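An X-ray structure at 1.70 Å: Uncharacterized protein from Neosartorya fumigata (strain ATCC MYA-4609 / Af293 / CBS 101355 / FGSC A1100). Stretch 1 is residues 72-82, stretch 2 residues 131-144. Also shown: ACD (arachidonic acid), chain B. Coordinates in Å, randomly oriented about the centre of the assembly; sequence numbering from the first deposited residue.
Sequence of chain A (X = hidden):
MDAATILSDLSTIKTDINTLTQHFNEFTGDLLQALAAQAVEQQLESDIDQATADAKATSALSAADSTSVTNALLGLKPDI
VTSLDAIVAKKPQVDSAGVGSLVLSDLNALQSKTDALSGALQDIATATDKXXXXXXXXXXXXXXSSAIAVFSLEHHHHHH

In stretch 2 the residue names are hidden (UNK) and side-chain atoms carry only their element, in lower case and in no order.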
ATOM      1  N   ALA A  72      -0.164   7.198 -10.999  1.00 19.66           N
ATOM      2  CA  ALA A  72      -1.130   6.552 -10.123  1.00 20.29           C
ATOM      3  C   ALA A  72      -0.394   5.906  -8.961  1.00 19.74           C
ATOM      4  O   ALA A  72      -0.845   6.003  -7.820  1.00 22.46           O
ATOM      5  CB  ALA A  72      -1.973   5.538 -10.879  1.00 20.00           C
ATOM      6  N   LEU A  73       0.729   5.247  -9.242  1.00 21.00           N
ATOM      7  CA  LEU A  73       1.495   4.600  -8.166  1.00 24.61           C
ATOM      8  C   LEU A  73       2.050   5.658  -7.212  1.00 25.17           C
ATOM      9  O   LEU A  73       1.876   5.562  -5.978  1.00 25.12           O
ATOM     10  CB  LEU A  73       2.633   3.751  -8.741  1.00 28.38           C
ATOM     11  CG  LEU A  73       3.508   3.025  -7.723  1.00 34.84           C
ATOM     12  CD1 LEU A  73       2.683   2.044  -6.898  1.00 36.75           C
ATOM     13  CD2 LEU A  73       4.637   2.325  -8.440  1.00 43.21           C
ATOM     14  N   LEU A  74       2.698   6.676  -7.771  1.00 37.41           N
ATOM     15  CA  LEU A  74       3.272   7.746  -6.949  1.00 37.85           C
ATOM     16  C   LEU A  74       2.202   8.504  -6.168  1.00 35.38           C
ATOM     17  O   LEU A  74       2.456   8.971  -5.058  1.00 30.80           O
ATOM     18  CB  LEU A  74       4.067   8.726  -7.807  1.00 45.66           C
ATOM     19  CG  LEU A  74       5.556   8.423  -7.991  1.00 52.06           C
ATOM     20  CD1 LEU A  74       5.831   6.936  -8.174  1.00 55.10           C
ATOM     21  CD2 LEU A  74       6.083   9.229  -9.159  1.00 60.61           C
ATOM     22  N   GLY A  75       1.016   8.635  -6.758  1.00 35.02           N
ATOM     23  CA  GLY A  75      -0.119   9.252  -6.070  1.00 34.98           C
ATOM     24  C   GLY A  75      -0.550   8.518  -4.828  1.00 32.00           C
ATOM     25  O   GLY A  75      -1.134   9.118  -3.916  1.00 34.02           O
ATOM     26  N   LEU A  76      -0.238   7.224  -4.742  1.00 28.12           N
ATOM     27  CA  LEU A  76      -0.478   6.479  -3.498  1.00 28.01           C
ATOM     28  C   LEU A  76       0.422   6.923  -2.331  1.00 24.34           C
ATOM     29  O   LEU A  76       0.063   6.721  -1.176  1.00 24.84           O
ATOM     30  CB  LEU A  76      -0.327   4.966  -3.719  1.00 28.14           C
ATOM     31  CG  LEU A  76      -1.267   4.298  -4.724  1.00 33.26           C
ATOM     32  CD1 LEU A  76      -0.897   2.832  -4.943  1.00 33.35           C
ATOM     33  CD2 LEU A  76      -2.725   4.423  -4.301  1.00 34.95           C
ATOM     34  N   LYS A  77       1.578   7.527  -2.621  1.00 26.79           N
ATOM     35  CA  LYS A  77       2.586   7.772  -1.591  1.00 26.77           C
ATOM     36  C   LYS A  77       2.032   8.600  -0.409  1.00 24.81           C
ATOM     37  O   LYS A  77       2.142   8.172   0.748  1.00 25.43           O
ATOM     38  CB  LYS A  77       3.850   8.423  -2.182  1.00 30.73           C
ATOM     39  CG  LYS A  77       4.950   8.718  -1.163  1.00 34.17           C
ATOM     40  CD  LYS A  77       5.871   9.842  -1.616  1.00 40.99           C
ATOM     41  CE  LYS A  77       6.655   9.468  -2.858  1.00 47.57           C
ATOM     42  NZ  LYS A  77       7.614  10.540  -3.243  1.00 53.89           N
ATOM     43  N   PRO A  78       1.432   9.772  -0.693  1.00 27.02           N
ATOM     44  CA  PRO A  78       0.908  10.535   0.451  1.00 26.13           C
ATOM     45  C   PRO A  78      -0.215   9.817   1.198  1.00 24.90           C
ATOM     46  O   PRO A  78      -0.345   9.987   2.411  1.00 24.50           O
ATOM     47  CB  PRO A  78       0.393  11.836  -0.176  1.00 31.22           C
ATOM     48  CG  PRO A  78       0.288  11.572  -1.628  1.00 31.19           C
ATOM     49  CD  PRO A  78       1.286  10.508  -1.957  1.00 28.95           C
ATOM     50  N   ASP A  79      -1.011   9.019   0.494  1.00 23.18           N
ATOM     51  CA  ASP A  79      -2.071   8.246   1.149  1.00 24.48           C
ATOM     52  C   ASP A  79      -1.480   7.195   2.075  1.00 21.03           C
ATOM     53  O   ASP A  79      -1.978   6.960   3.182  1.00 19.45           O
ATOM     54  CB  ASP A  79      -2.994   7.586   0.132  1.00 25.65           C
ATOM     55  CG  ASP A  79      -3.730   8.594  -0.738  1.00 34.28           C
ATOM     56  OD1 ASP A  79      -3.776   9.792  -0.384  1.00 43.26           O
ATOM     57  OD2 ASP A  79      -4.244   8.182  -1.780  1.00 37.91           O
ATOM     58  N   ILE A  80      -0.398   6.561   1.628  1.00 19.68           N
ATOM     59  CA  ILE A  80       0.287   5.558   2.430  1.00 20.32           C
ATOM     60  C   ILE A  80       0.903   6.187   3.673  1.00 19.69           C
ATOM     61  O   ILE A  80       0.735   5.677   4.789  1.00 19.17           O
ATOM     62  CB  ILE A  80       1.348   4.819   1.577  1.00 19.29           C
ATOM     63  CG1 ILE A  80       0.654   3.977   0.515  1.00 21.44           C
ATOM     64  CG2 ILE A  80       2.278   3.968   2.451  1.00 19.82           C
ATOM     65  CD1 ILE A  80       1.585   3.518  -0.592  1.00 23.41           C
ATOM     66  N   VAL A  81       1.608   7.306   3.493  1.00 19.14           N
ATOM     67  CA  VAL A  81       2.216   8.004   4.612  1.00 20.59           C
ATOM     68  C   VAL A  81       1.141   8.447   5.621  1.00 20.65           C
ATOM     69  O   VAL A  81       1.300   8.253   6.832  1.00 19.39           O
ATOM     70  CB  VAL A  81       3.049   9.208   4.152  1.00 24.66           C
ATOM     71  CG1 VAL A  81       3.475  10.047   5.355  1.00 27.23           C
ATOM     72  CG2 VAL A  81       4.267   8.738   3.362  1.00 25.75           C
ATOM     73  N   THR A  82       0.038   8.998   5.118  1.00 20.89           N
ATOM     74  CA  THR A  82      -1.074   9.407   5.987  1.00 22.00           C
ATOM     75  C   THR A  82      -1.628   8.208   6.778  1.00 18.42           C
ATOM     76  O   THR A  82      -1.889   8.305   7.991  1.00 18.97           O
ATOM     77  CB  THR A  82      -2.190  10.095   5.164  1.00 23.35           C
ATOM     78  OG1 THR A  82      -1.690  11.320   4.600  1.00 26.87           O
ATOM     79  CG2 THR A  82      -3.420  10.406   6.032  1.00 26.07           C
ATOM     80  N   UNK A 131      12.809   4.841 -13.154  1.00 39.29           N
ATOM     81  CA  UNK A 131      13.629   5.543 -12.166  1.00 40.66           C
ATOM     82  C   UNK A 131      12.741   6.325 -11.203  1.00 38.62           C
ATOM     83  O   UNK A 131      12.948   6.296  -9.987  1.00 36.62           O
ATOM     84  o   UNK A 131      16.002   4.554 -13.252  1.00 55.34           O
ATOM     85  c   UNK A 131      14.640   6.474 -12.840  1.00 45.34           C
ATOM     86  c   UNK A 131      15.707   5.714 -13.620  1.00 52.34           C
ATOM     87  o   UNK A 131      16.255   6.277 -14.595  1.00 58.91           O
ATOM     88  N   UNK A 132      11.736   6.997 -11.755  1.00 35.38           N
ATOM     89  CA  UNK A 132      10.774   7.761 -10.958  1.00 35.58           C
ATOM     90  C   UNK A 132      10.006   6.876  -9.981  1.00 31.99           C
ATOM     91  O   UNK A 132       9.795   7.239  -8.812  1.00 30.84           O
ATOM     92  o   UNK A 132      10.537   9.394 -12.710  1.00 39.94           O
ATOM     93  c   UNK A 132       9.797   8.485 -11.893  1.00 37.94           C
ATOM     94  c   UNK A 132       8.748   9.236 -11.125  1.00 37.77           C
ATOM     95  N   UNK A 133       9.581   5.714 -10.464  1.00 29.36           N
ATOM     96  CA  UNK A 133       8.888   4.754  -9.622  1.00 26.43           C
ATOM     97  C   UNK A 133       9.795   4.230  -8.512  1.00 26.69           C
ATOM     98  O   UNK A 133       9.375   4.134  -7.348  1.00 26.66           O
ATOM     99  c   UNK A 133       6.807   3.063 -12.421  1.00 26.54           C
ATOM    100  c   UNK A 133       8.359   3.566 -10.440  1.00 24.93           C
ATOM    101  c   UNK A 133       7.892   2.444  -9.514  1.00 26.46           C
ATOM    102  c   UNK A 133       7.222   4.050 -11.353  1.00 25.32           C
ATOM    103  N   UNK A 134      11.011   3.854  -8.887  1.00 28.55           N
ATOM    104  CA  UNK A 134      11.994   3.384  -7.914  1.00 31.67           C
ATOM    105  C   UNK A 134      12.215   4.416  -6.805  1.00 31.18           C
ATOM    106  O   UNK A 134      12.218   4.065  -5.627  1.00 30.75           O
ATOM    107  c   UNK A 134      13.294   3.047  -8.602  1.00 35.41           C
ATOM    108  N   UNK A 135      12.368   5.680  -7.194  1.00 34.97           N
ATOM    109  CA  UNK A 135      12.569   6.769  -6.236  1.00 36.38           C
ATOM    110  C   UNK A 135      11.395   6.918  -5.281  1.00 35.49           C
ATOM    111  O   UNK A 135      11.592   7.005  -4.069  1.00 34.02           O
ATOM    112  o   UNK A 135      13.987   8.018  -7.769  1.00 49.75           O
ATOM    113  c   UNK A 135      12.827   8.095  -6.955  1.00 39.94           C
ATOM    114  N   UNK A 136      10.173   6.936  -5.810  1.00 30.78           N
ATOM    115  CA  UNK A 136       8.985   6.985  -4.962  1.00 29.52           C
ATOM    116  C   UNK A 136       8.846   5.771  -4.058  1.00 26.44           C
ATOM    117  O   UNK A 136       8.408   5.872  -2.920  1.00 25.84           O
ATOM    118  N   UNK A 137       9.221   4.607  -4.569  1.00 24.19           N
ATOM    119  CA  UNK A 137       9.157   3.380  -3.787  1.00 24.78           C
ATOM    120  C   UNK A 137      10.144   3.398  -2.614  1.00 24.43           C
ATOM    121  O   UNK A 137       9.822   2.897  -1.528  1.00 23.01           O
ATOM    122  o   UNK A 137       8.398   2.144  -5.730  1.00 25.01           O
ATOM    123  c   UNK A 137       9.389   2.151  -4.694  1.00 25.40           C
ATOM    124  c   UNK A 137       9.273   0.855  -3.889  1.00 24.54           C
ATOM    125  N   UNK A 138      11.330   3.958  -2.826  1.00 26.19           N
ATOM    126  CA  UNK A 138      12.276   4.218  -1.716  1.00 28.07           C
ATOM    127  C   UNK A 138      11.600   4.982  -0.572  1.00 27.28           C
ATOM    128  O   UNK A 138      11.807   4.671   0.606  1.00 28.37           O
ATOM    129  c   UNK A 138      13.486   5.024  -2.171  1.00 33.35           C
ATOM    130  c   UNK A 138      15.678   5.164  -3.317  1.00 42.04           C
ATOM    131  c   UNK A 138      14.481   4.288  -3.033  1.00 37.32           C
ATOM    132  o   UNK A 138      15.746   5.814  -4.352  1.00 50.94           O
ATOM    133  n   UNK A 138      16.595   5.233  -2.367  1.00 44.77           N
ATOM    134  N   UNK A 139      10.794   5.980  -0.927  1.00 26.72           N
ATOM    135  CA  UNK A 139      10.084   6.794   0.072  1.00 25.40           C
ATOM    136  C   UNK A 139       8.988   6.010   0.781  1.00 22.34           C
ATOM    137  O   UNK A 139       8.805   6.119   1.998  1.00 21.71           O
ATOM    138  c   UNK A 139      10.549   9.003  -1.135  1.00 31.69           C
ATOM    139  c   UNK A 139       9.489   8.050  -0.598  1.00 27.33           C
ATOM    140  o   UNK A 139      10.208   9.769  -2.069  1.00 35.35           O
ATOM    141  o   UNK A 139      11.711   9.003  -0.662  1.00 28.75           O
ATOM    142  N   UNK A 140       8.259   5.204   0.017  1.00 22.41           N
ATOM    143  CA  UNK A 140       7.232   4.342   0.577  1.00 20.80           C
ATOM    144  C   UNK A 140       7.889   3.330   1.528  1.00 19.73           C
ATOM    145  O   UNK A 140       7.417   3.103   2.635  1.00 18.32           O
ATOM    146  c   UNK A 140       5.607   4.654  -1.334  1.00 22.15           C
ATOM    147  c   UNK A 140       5.565   2.513   0.024  1.00 22.54           C
ATOM    148  c   UNK A 140       4.917   4.099  -2.567  1.00 23.44           C
ATOM    149  c   UNK A 140       6.445   3.625  -0.547  1.00 20.93           C
ATOM    150  N   UNK A 141       9.000   2.733   1.086  1.00 20.32           N
ATOM    151  CA  UNK A 141       9.739   1.792   1.939  1.00 20.52           C
ATOM    152  C   UNK A 141      10.263   2.435   3.233  1.00 20.79           C
ATOM    153  O   UNK A 141      10.226   1.819   4.294  1.00 20.60           O
ATOM    154  o   UNK A 141      11.129  -0.081  -0.857  1.00 26.91           O
ATOM    155  c   UNK A 141      10.892   1.142   1.161  1.00 20.64           C
ATOM    156  c   UNK A 141      10.418   0.106   0.156  1.00 23.48           C
ATOM    157  o   UNK A 141       9.349  -0.509   0.356  1.00 24.88           O
ATOM    158  N   UNK A 142      10.744   3.669   3.145  1.00 21.75           N
ATOM    159  CA  UNK A 142      11.174   4.410   4.325  1.00 22.25           C
ATOM    160  C   UNK A 142      10.031   4.572   5.323  1.00 19.59           C
ATOM    161  O   UNK A 142      10.218   4.426   6.520  1.00 19.78           O
ATOM    162  c   UNK A 142      11.711   5.775   3.936  1.00 22.68           C
ATOM    163  N   UNK A 143       8.847   4.897   4.812  1.00 19.29           N
ATOM    164  CA  UNK A 143       7.684   5.079   5.673  1.00 18.82           C
ATOM    165  C   UNK A 143       7.272   3.772   6.372  1.00 17.51           C
ATOM    166  O   UNK A 143       6.993   3.759   7.573  1.00 18.28           O
ATOM    167  c   UNK A 143       6.519   5.668   4.888  1.00 20.55           C
ATOM    168  N   UNK A 144       7.272   2.674   5.620  1.00 17.59           N
ATOM    169  CA  UNK A 144       7.033   1.357   6.199  1.00 18.32           C
ATOM    170  C   UNK A 144       8.068   1.048   7.288  1.00 17.23           C
ATOM    171  O   UNK A 144       7.717   0.567   8.368  1.00 16.43           O
ATOM    172  c   UNK A 144       4.702  -0.535   5.115  1.00 19.50           C
ATOM    173  c   UNK A 144       4.493  -0.070   2.395  1.00 25.17           C
ATOM    174  c   UNK A 144       5.683   0.194   3.060  1.00 20.76           C
ATOM    175  c   UNK A 144       5.792  -0.012   4.427  1.00 19.85           C
ATOM    176  c   UNK A 144       3.519  -0.803   4.452  1.00 19.33           C
ATOM    177  c   UNK A 144       3.417  -0.559   3.093  1.00 19.54           C
ATOM    178  c   UNK A 144       7.096   0.253   5.125  1.00 18.46           C
TER
HETATM  179  C1  ACD B 201      -8.108  -0.377  13.830  1.00 27.42           C
HETATM  180  C2  ACD B 201      -6.915  -1.263  13.562  1.00 31.68           C
HETATM  181  C3  ACD B 201      -6.066  -1.381  14.811  1.00 28.01           C
HETATM  182  C4  ACD B 201      -5.052  -2.518  14.670  1.00 25.88           C
HETATM  183  C5  ACD B 201      -5.753  -3.803  14.298  1.00 26.26           C
HETATM  184  C6  ACD B 201      -5.510  -4.525  13.189  1.00 31.13           C
HETATM  185  C7  ACD B 201      -4.438  -4.193  12.181  1.00 31.60           C
HETATM  186  C8  ACD B 201      -5.000  -3.600  10.899  1.00 28.17           C
HETATM  187  C9  ACD B 201      -4.379  -2.646  10.186  1.00 30.21           C
HETATM  188  C10 ACD B 201      -3.068  -1.979  10.564  1.00 31.75           C
HETATM  189  C11 ACD B 201      -1.908  -2.594   9.824  1.00 33.07           C
HETATM  190  C12 ACD B 201      -1.132  -1.988   8.915  1.00 29.85           C
HETATM  191  C13 ACD B 201      -1.261  -0.568   8.401  1.00 33.78           C
HETATM  192  C14 ACD B 201      -2.183  -0.652   7.197  1.00 35.32           C
HETATM  193  C15 ACD B 201      -2.098   0.128   6.115  1.00 34.43           C
HETATM  194  C16 ACD B 201      -1.053   1.196   5.946  1.00 28.08           C
HETATM  195  C17 ACD B 201      -0.944   1.557   4.472  1.00 33.63           C
HETATM  196  C18 ACD B 201      -0.344   0.429   3.654  1.00 31.92           C
HETATM  197  C19 ACD B 201      -0.100   0.858   2.227  1.00 35.08           C
HETATM  198  C20 ACD B 201      -0.109  -0.276   1.235  1.00 30.70           C
HETATM  199  O1  ACD B 201      -7.928   0.829  13.615  1.00 26.69           O
HETATM  200  O2  ACD B 201      -9.194  -0.854  14.213  1.00 28.46           O

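Position 131 has two side-chain carbons, the second carrying two oxygens. This is a carboxylate on a short arm. It lies out of reach of stretch 1. The residue is D131.

Position 132 has one carbon that carries an oxygen and a second carbon. A carbon of this side chain touches L74. That branching is threonine's, so this is T132. Its CG2 lies 3.3 Å from L74 CD2, a close methyl contact.

Position 133 has four carbons, forked at the first, with one arm two carbons long. They pack against L73. This is I133. Its CG2 lies 3.4 Å from L73 CD2, and its CA is 4.0 Å from L74 CD1. Both leucines therefore meet this residue.

Position 134 has a single side-chain carbon, and its CA-to-CB bond points away from stretch 1. It is A134.

Position 135 has one carbon followed by one oxygen. It makes no contact with stretch 1. The residue is S135.

Position 136 has no side-chain atoms, so it is G136. Its CA lies 6.1 Å from the CA of L74. An ideal CB here would point toward stretch 1 and sit 3.0 Å from L74 CD1, which is tight. The bare backbone leaves that space to the leucine. K77 CE also lies 4.0 Å from G136 O.

Position 137 has one carbon carrying an oxygen and a carbon, and its CA-to-CB bond points away. This is T137. Its OG1 donates a hydrogen bond to I133 O at 2.7 Å, one turn back in the same helix.

Position 138 has three carbons, the third carrying an oxygen and a nitrogen. It is out of reach of stretch 1. The terminal amide identifies Q138. It touches a crystal neighbour.

Position 139 has two carbons, the second carrying two oxygens, one of them close to the K77 amine. It is D139. K77 NZ donates a hydrogen bond to D139 OD2 at 2.9 Å, as part of a salt bridge.

Position 140 has four carbons, forked at the first, with one two-carbon arm. They touch I80 and K77. This is I140. Its CD1 meets I80 CD1 at 3.9 Å, and its CG1 lies 4.1 Å from K77 CG.

Position 141 again has two carbons, the second with two oxygens. It is out of reach of stretch 1. It is D141.

Position 142 has one carbon and is also out of reach. It is A142.

Position 143 has one carbon, directed toward stretch 1 and touching V81. It is A143. Its CB lies 4.1 Å from V81 CG2.

Position 144 has one carbon followed by a six-carbon ring. It is F144. The arachidonic acid approaches this ring obliquely, with C19 3.9 Å from F144 CZ. The same C19 lies 3.6 Å from I80 CG1.

The two helices run nearly parallel, at 15°, with axes 9.7 Å apart at closest approach. Apolar packing of L73, I80 and V81 against I133, I140 and A143 runs along the contact. G136 gives L74 room, and the K77 to D139 salt bridge adds a charged link. Together the stretches bury 544 Å².

Stretch 2 (131-144) DTIASGTQDIDAAF
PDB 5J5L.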